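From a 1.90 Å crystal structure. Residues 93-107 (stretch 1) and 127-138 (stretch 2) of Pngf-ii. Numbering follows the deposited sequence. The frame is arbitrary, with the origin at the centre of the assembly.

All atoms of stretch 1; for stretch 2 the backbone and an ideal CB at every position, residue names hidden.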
# COMPACT_ATOMS: atom_id res chain seq x y z
N LYS A 93 31.06 21.76 -35.80
CA LYS A 93 29.79 21.76 -36.48
C LYS A 93 29.00 20.49 -36.21
O LYS A 93 29.58 19.40 -36.09
CB LYS A 93 30.00 21.92 -37.99
CG LYS A 93 30.36 23.30 -38.44
CD LYS A 93 30.67 23.25 -39.92
CE LYS A 93 30.80 24.61 -40.56
NZ LYS A 93 29.46 25.06 -41.06
N ILE A 94 27.68 20.65 -36.11
CA ILE A 94 26.75 19.53 -36.08
C ILE A 94 25.67 19.82 -37.12
O ILE A 94 25.06 20.90 -37.11
CB ILE A 94 26.13 19.33 -34.68
CG1 ILE A 94 27.24 18.91 -33.70
CG2 ILE A 94 24.99 18.31 -34.71
CD1 ILE A 94 26.80 18.82 -32.25
N LEU A 95 25.48 18.86 -38.03
CA LEU A 95 24.52 19.00 -39.13
C LEU A 95 24.67 20.28 -39.90
O LEU A 95 23.69 20.88 -40.35
CB LEU A 95 23.10 18.90 -38.58
CG LEU A 95 22.81 17.59 -37.84
CD1 LEU A 95 21.39 17.64 -37.31
CD2 LEU A 95 23.03 16.34 -38.70
N GLY A 96 25.92 20.73 -40.03
CA GLY A 96 26.20 21.94 -40.78
C GLY A 96 26.08 23.24 -40.02
O GLY A 96 26.31 24.30 -40.60
N TYR A 97 25.72 23.17 -38.73
CA TYR A 97 25.57 24.35 -37.86
C TYR A 97 26.77 24.55 -36.93
O TYR A 97 27.26 23.60 -36.33
CB TYR A 97 24.28 24.22 -37.01
CG TYR A 97 23.04 24.12 -37.86
CD1 TYR A 97 22.57 25.24 -38.55
CD2 TYR A 97 22.37 22.92 -38.04
CE1 TYR A 97 21.45 25.17 -39.35
CE2 TYR A 97 21.24 22.85 -38.85
CZ TYR A 97 20.80 23.98 -39.51
OH TYR A 97 19.70 23.93 -40.32
N ASN A 98 27.23 25.80 -36.80
CA ASN A 98 28.33 26.09 -35.88
C ASN A 98 27.89 25.91 -34.43
O ASN A 98 26.85 26.43 -34.05
CB ASN A 98 28.82 27.50 -36.08
CG ASN A 98 29.45 27.69 -37.44
OD1 ASN A 98 30.30 26.93 -37.86
ND2 ASN A 98 29.00 28.70 -38.15
N VAL A 99 28.69 25.18 -33.65
CA VAL A 99 28.39 24.88 -32.25
C VAL A 99 29.56 25.25 -31.34
O VAL A 99 30.73 25.22 -31.76
CB VAL A 99 28.00 23.40 -32.02
CG1 VAL A 99 26.66 23.09 -32.71
CG2 VAL A 99 29.07 22.43 -32.51
N LYS A 100 29.20 25.61 -30.11
CA LYS A 100 30.12 25.84 -29.00
C LYS A 100 29.76 24.86 -27.91
O LYS A 100 28.61 24.46 -27.78
CB LYS A 100 29.97 27.26 -28.45
CG LYS A 100 30.48 28.35 -29.38
CD LYS A 100 30.12 29.76 -28.92
CE LYS A 100 30.74 30.14 -27.58
NZ LYS A 100 32.23 29.96 -27.54
N LYS A 101 30.75 24.44 -27.15
CA LYS A 101 30.52 23.58 -26.04
C LYS A 101 30.62 24.35 -24.74
O LYS A 101 31.51 25.18 -24.56
CB LYS A 101 31.54 22.46 -26.02
CG LYS A 101 31.16 21.36 -25.05
CD LYS A 101 32.28 20.32 -24.93
CE LYS A 101 33.10 20.52 -23.68
NZ LYS A 101 34.05 19.41 -23.48
N ALA A 102 29.70 24.03 -23.83
CA ALA A 102 29.76 24.51 -22.45
C ALA A 102 29.50 23.32 -21.56
O ALA A 102 28.97 22.29 -22.02
CB ALA A 102 28.72 25.58 -22.21
N VAL A 103 29.86 23.46 -20.29
CA VAL A 103 29.78 22.36 -19.34
C VAL A 103 29.02 22.79 -18.10
O VAL A 103 29.20 23.91 -17.61
CB VAL A 103 31.18 21.88 -18.89
CG1 VAL A 103 31.06 20.64 -18.00
CG2 VAL A 103 32.05 21.56 -20.09
N THR A 104 28.16 21.90 -17.61
CA THR A 104 27.47 22.11 -16.34
C THR A 104 27.53 20.86 -15.48
O THR A 104 27.87 19.77 -15.97
CB THR A 104 26.01 22.58 -16.50
OG1 THR A 104 25.51 23.02 -15.23
CG2 THR A 104 25.09 21.46 -17.06
N SER A 105 27.19 21.06 -14.21
CA SER A 105 27.20 20.01 -13.20
C SER A 105 25.86 20.01 -12.46
O SER A 105 25.47 21.02 -11.90
CB SER A 105 28.36 20.25 -12.23
OG SER A 105 28.51 19.17 -11.33
N VAL A 106 25.15 18.88 -12.51
CA VAL A 106 23.91 18.69 -11.76
C VAL A 106 24.02 17.38 -10.97
O VAL A 106 24.23 16.33 -11.55
CB VAL A 106 22.70 18.63 -12.71
CG1 VAL A 106 21.40 18.41 -11.93
CG2 VAL A 106 22.61 19.92 -13.54
N ASN A 107 23.90 17.46 -9.64
CA ASN A 107 24.01 16.27 -8.78
C ASN A 107 25.25 15.42 -9.07
O ASN A 107 25.14 14.20 -9.25
CB ASN A 107 22.76 15.40 -8.89
CG ASN A 107 21.52 16.11 -8.40
OD1 ASN A 107 21.59 17.02 -7.58
ND2 ASN A 107 20.36 15.68 -8.90
N UNK A 127 15.93 20.11 -20.56
CA UNK A 127 15.89 21.50 -20.05
C UNK A 127 17.29 22.20 -20.02
O UNK A 127 17.37 23.45 -20.06
CB UNK A 127 15.30 21.49 -18.64
N UNK A 128 18.36 21.42 -19.92
CA UNK A 128 19.71 21.99 -19.75
C UNK A 128 20.20 22.72 -20.99
O UNK A 128 20.15 22.19 -22.09
CB UNK A 128 20.71 20.88 -19.39
N UNK A 129 20.64 23.95 -20.79
CA UNK A 129 21.18 24.77 -21.88
C UNK A 129 20.20 25.52 -22.75
O UNK A 129 20.62 26.16 -23.73
CB UNK A 129 22.01 23.87 -22.80
N UNK A 130 18.90 25.45 -22.42
CA UNK A 130 17.84 26.03 -23.24
C UNK A 130 17.93 27.53 -23.38
O UNK A 130 17.32 28.07 -24.28
CB UNK A 130 16.47 25.67 -22.65
N UNK A 131 18.62 28.21 -22.49
CA UNK A 131 18.84 29.64 -22.72
C UNK A 131 20.15 29.97 -23.45
O UNK A 131 20.37 31.12 -23.73
CB UNK A 131 18.82 30.37 -21.38
N UNK A 132 20.99 28.98 -23.74
CA UNK A 132 22.29 29.25 -24.42
C UNK A 132 22.17 29.41 -25.93
O UNK A 132 22.94 30.13 -26.56
CB UNK A 132 23.28 28.12 -24.13
N UNK A 133 21.21 28.68 -26.50
CA UNK A 133 21.06 28.58 -27.93
C UNK A 133 20.23 27.35 -28.23
O UNK A 133 19.44 26.92 -27.39
CB UNK A 133 22.42 28.52 -28.63
N UNK A 134 20.38 26.82 -29.44
CA UNK A 134 19.77 25.55 -29.82
C UNK A 134 20.76 24.43 -29.56
O UNK A 134 21.78 24.32 -30.25
CB UNK A 134 19.33 25.56 -31.29
N UNK A 135 20.46 23.61 -28.57
CA UNK A 135 21.33 22.52 -28.16
C UNK A 135 21.20 21.38 -29.14
O UNK A 135 20.11 20.83 -29.30
CB UNK A 135 21.00 22.05 -26.74
N UNK A 136 22.29 21.02 -29.79
CA UNK A 136 22.28 19.93 -30.78
C UNK A 136 22.92 18.63 -30.30
O UNK A 136 22.78 17.60 -30.96
CB UNK A 136 23.00 20.39 -32.05
N UNK A 137 23.59 18.66 -29.16
CA UNK A 137 24.19 17.48 -28.58
C UNK A 137 24.43 17.68 -27.08
O UNK A 137 24.92 18.74 -26.67
CB UNK A 137 25.50 17.15 -29.30
N UNK A 138 24.08 16.66 -26.29
CA UNK A 138 24.45 16.61 -24.87
C UNK A 138 25.21 15.32 -24.59
O UNK A 138 24.93 14.28 -25.20
CB UNK A 138 23.21 16.71 -23.98

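Stretch 1 turns through a type I' hairpin from Ile94 to Tyr97 and then runs on as a strand whose side chains Tyr97 and Val99, then Ala102, Thr104 and Val106, point at stretch 2. It offers mostly methyls.

Position 127 opens a type II turn, out of reach of stretch 1; it is Ile127.

At position 128 the CA-to-CB bond points toward stretch 1, and the ideal CB lies 5.0 Å from Thr104 CG2. That gap leaves room for a branched or long apolar chain, with Val106 further along the strand; leucine, isoleucine or methionine would all suit. The residue is Leu128, in the m,t rotamer. Its CD1 comes 4.3 Å from Thr104 CG2 and its CD2 4.2 Å from Val106 CG2, so the fork spans two rungs of the strand.

Position 129 has phi/psi of 83/4, in the third place of the turn, where positive phi by itself favours glycine. Gly129 fills it, and its O accepts a 2.8 Å backbone hydrogen bond from the N of residue 132.

Positions 130 and 131 lie beyond the reach of stretch 1, and many residues would fit; they are Gln130 and Asp131, each with a side-chain oxygen hydrogen-bonded elsewhere in the structure.

Position 132 points toward stretch 1, but its ideal CB has nothing of that stretch within 5.5 Å. The neighbour, Ala102, is small, so the reach must come from this side: leucine or methionine would do. Leu132 extends CD1 to 4.2 Å from Ala102 CB.

Position 133 has phi/psi of 161/-156, an extended conformation that glycine adopts easily; it is Gly133. Position 134 points sideways and 135 away; Leu134 brings its end nearer without making contact, and Val135 stays clear.

Position 136 is the centre of the contact. Its ideal CB is 3.9 Å from Ile94 CG2 and 4.6 Å from Val99 CG1, in an apolar hollow beside the hairpin, which calls for a medium-sized aliphatic chain. Leu136, m,t, packs its CB 3.9 Å from Ile94 CG2, and its CD1 lies 3.8 Å from Ile94 O, 4.0 Å from Tyr97 CB and 4.1 Å from Val99 CG1.

At position 137 the ideal CB is already 3.6 Å from Ile94 CD1, so the chain should be apolar at its base and free to leave. Lys137 obeys: its CB touches Ile94 CD1, and the all-t chain carries the amine away.

Position 138, out of reach, is Thr138.

Stretch 2, residues 127-138: ILGQDLGLVLKT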
# COMPACT_ATOMS: atom_id res chain seq x y z
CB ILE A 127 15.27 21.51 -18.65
CG1 ILE A 127 14.84 22.93 -18.23
CG2 ILE A 127 16.23 20.88 -17.64
CD1 ILE A 127 13.84 23.60 -19.14
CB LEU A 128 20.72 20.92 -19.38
CG LEU A 128 20.47 20.24 -18.04
CD1 LEU A 128 21.50 19.16 -17.80
CD2 LEU A 128 20.43 21.24 -16.90
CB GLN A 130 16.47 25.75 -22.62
CG GLN A 130 16.03 24.31 -22.71
CD GLN A 130 15.40 23.96 -24.02
OE1 GLN A 130 14.94 24.82 -24.78
NE2 GLN A 130 15.34 22.67 -24.29
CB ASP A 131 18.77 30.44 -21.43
CG ASP A 131 18.43 31.89 -21.68
OD1 ASP A 131 17.56 32.17 -22.54
OD2 ASP A 131 19.05 32.74 -21.03
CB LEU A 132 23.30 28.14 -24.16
CG LEU A 132 23.74 27.90 -22.71
CD1 LEU A 132 24.64 26.67 -22.65
CD2 LEU A 132 24.45 29.11 -22.13
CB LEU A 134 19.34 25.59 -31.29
CG LEU A 134 18.89 24.25 -31.87
CD1 LEU A 134 17.68 23.68 -31.12
CD2 LEU A 134 18.58 24.45 -33.34
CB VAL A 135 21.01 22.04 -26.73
CG1 VAL A 135 21.85 20.84 -26.35
CG2 VAL A 135 21.23 23.17 -25.72
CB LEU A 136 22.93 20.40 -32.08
CG LEU A 136 22.21 21.54 -32.78
CD1 LEU A 136 23.00 21.90 -34.04
CD2 LEU A 136 20.76 21.16 -33.13
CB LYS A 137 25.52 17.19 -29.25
CG LYS A 137 26.26 15.97 -28.72
CD LYS A 137 27.44 15.67 -29.63
CE LYS A 137 28.43 14.73 -28.97
NZ LYS A 137 29.63 14.56 -29.86
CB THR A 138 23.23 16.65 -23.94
OG1 THR A 138 22.43 15.48 -24.16
CG2 THR A 138 22.40 17.90 -24.21
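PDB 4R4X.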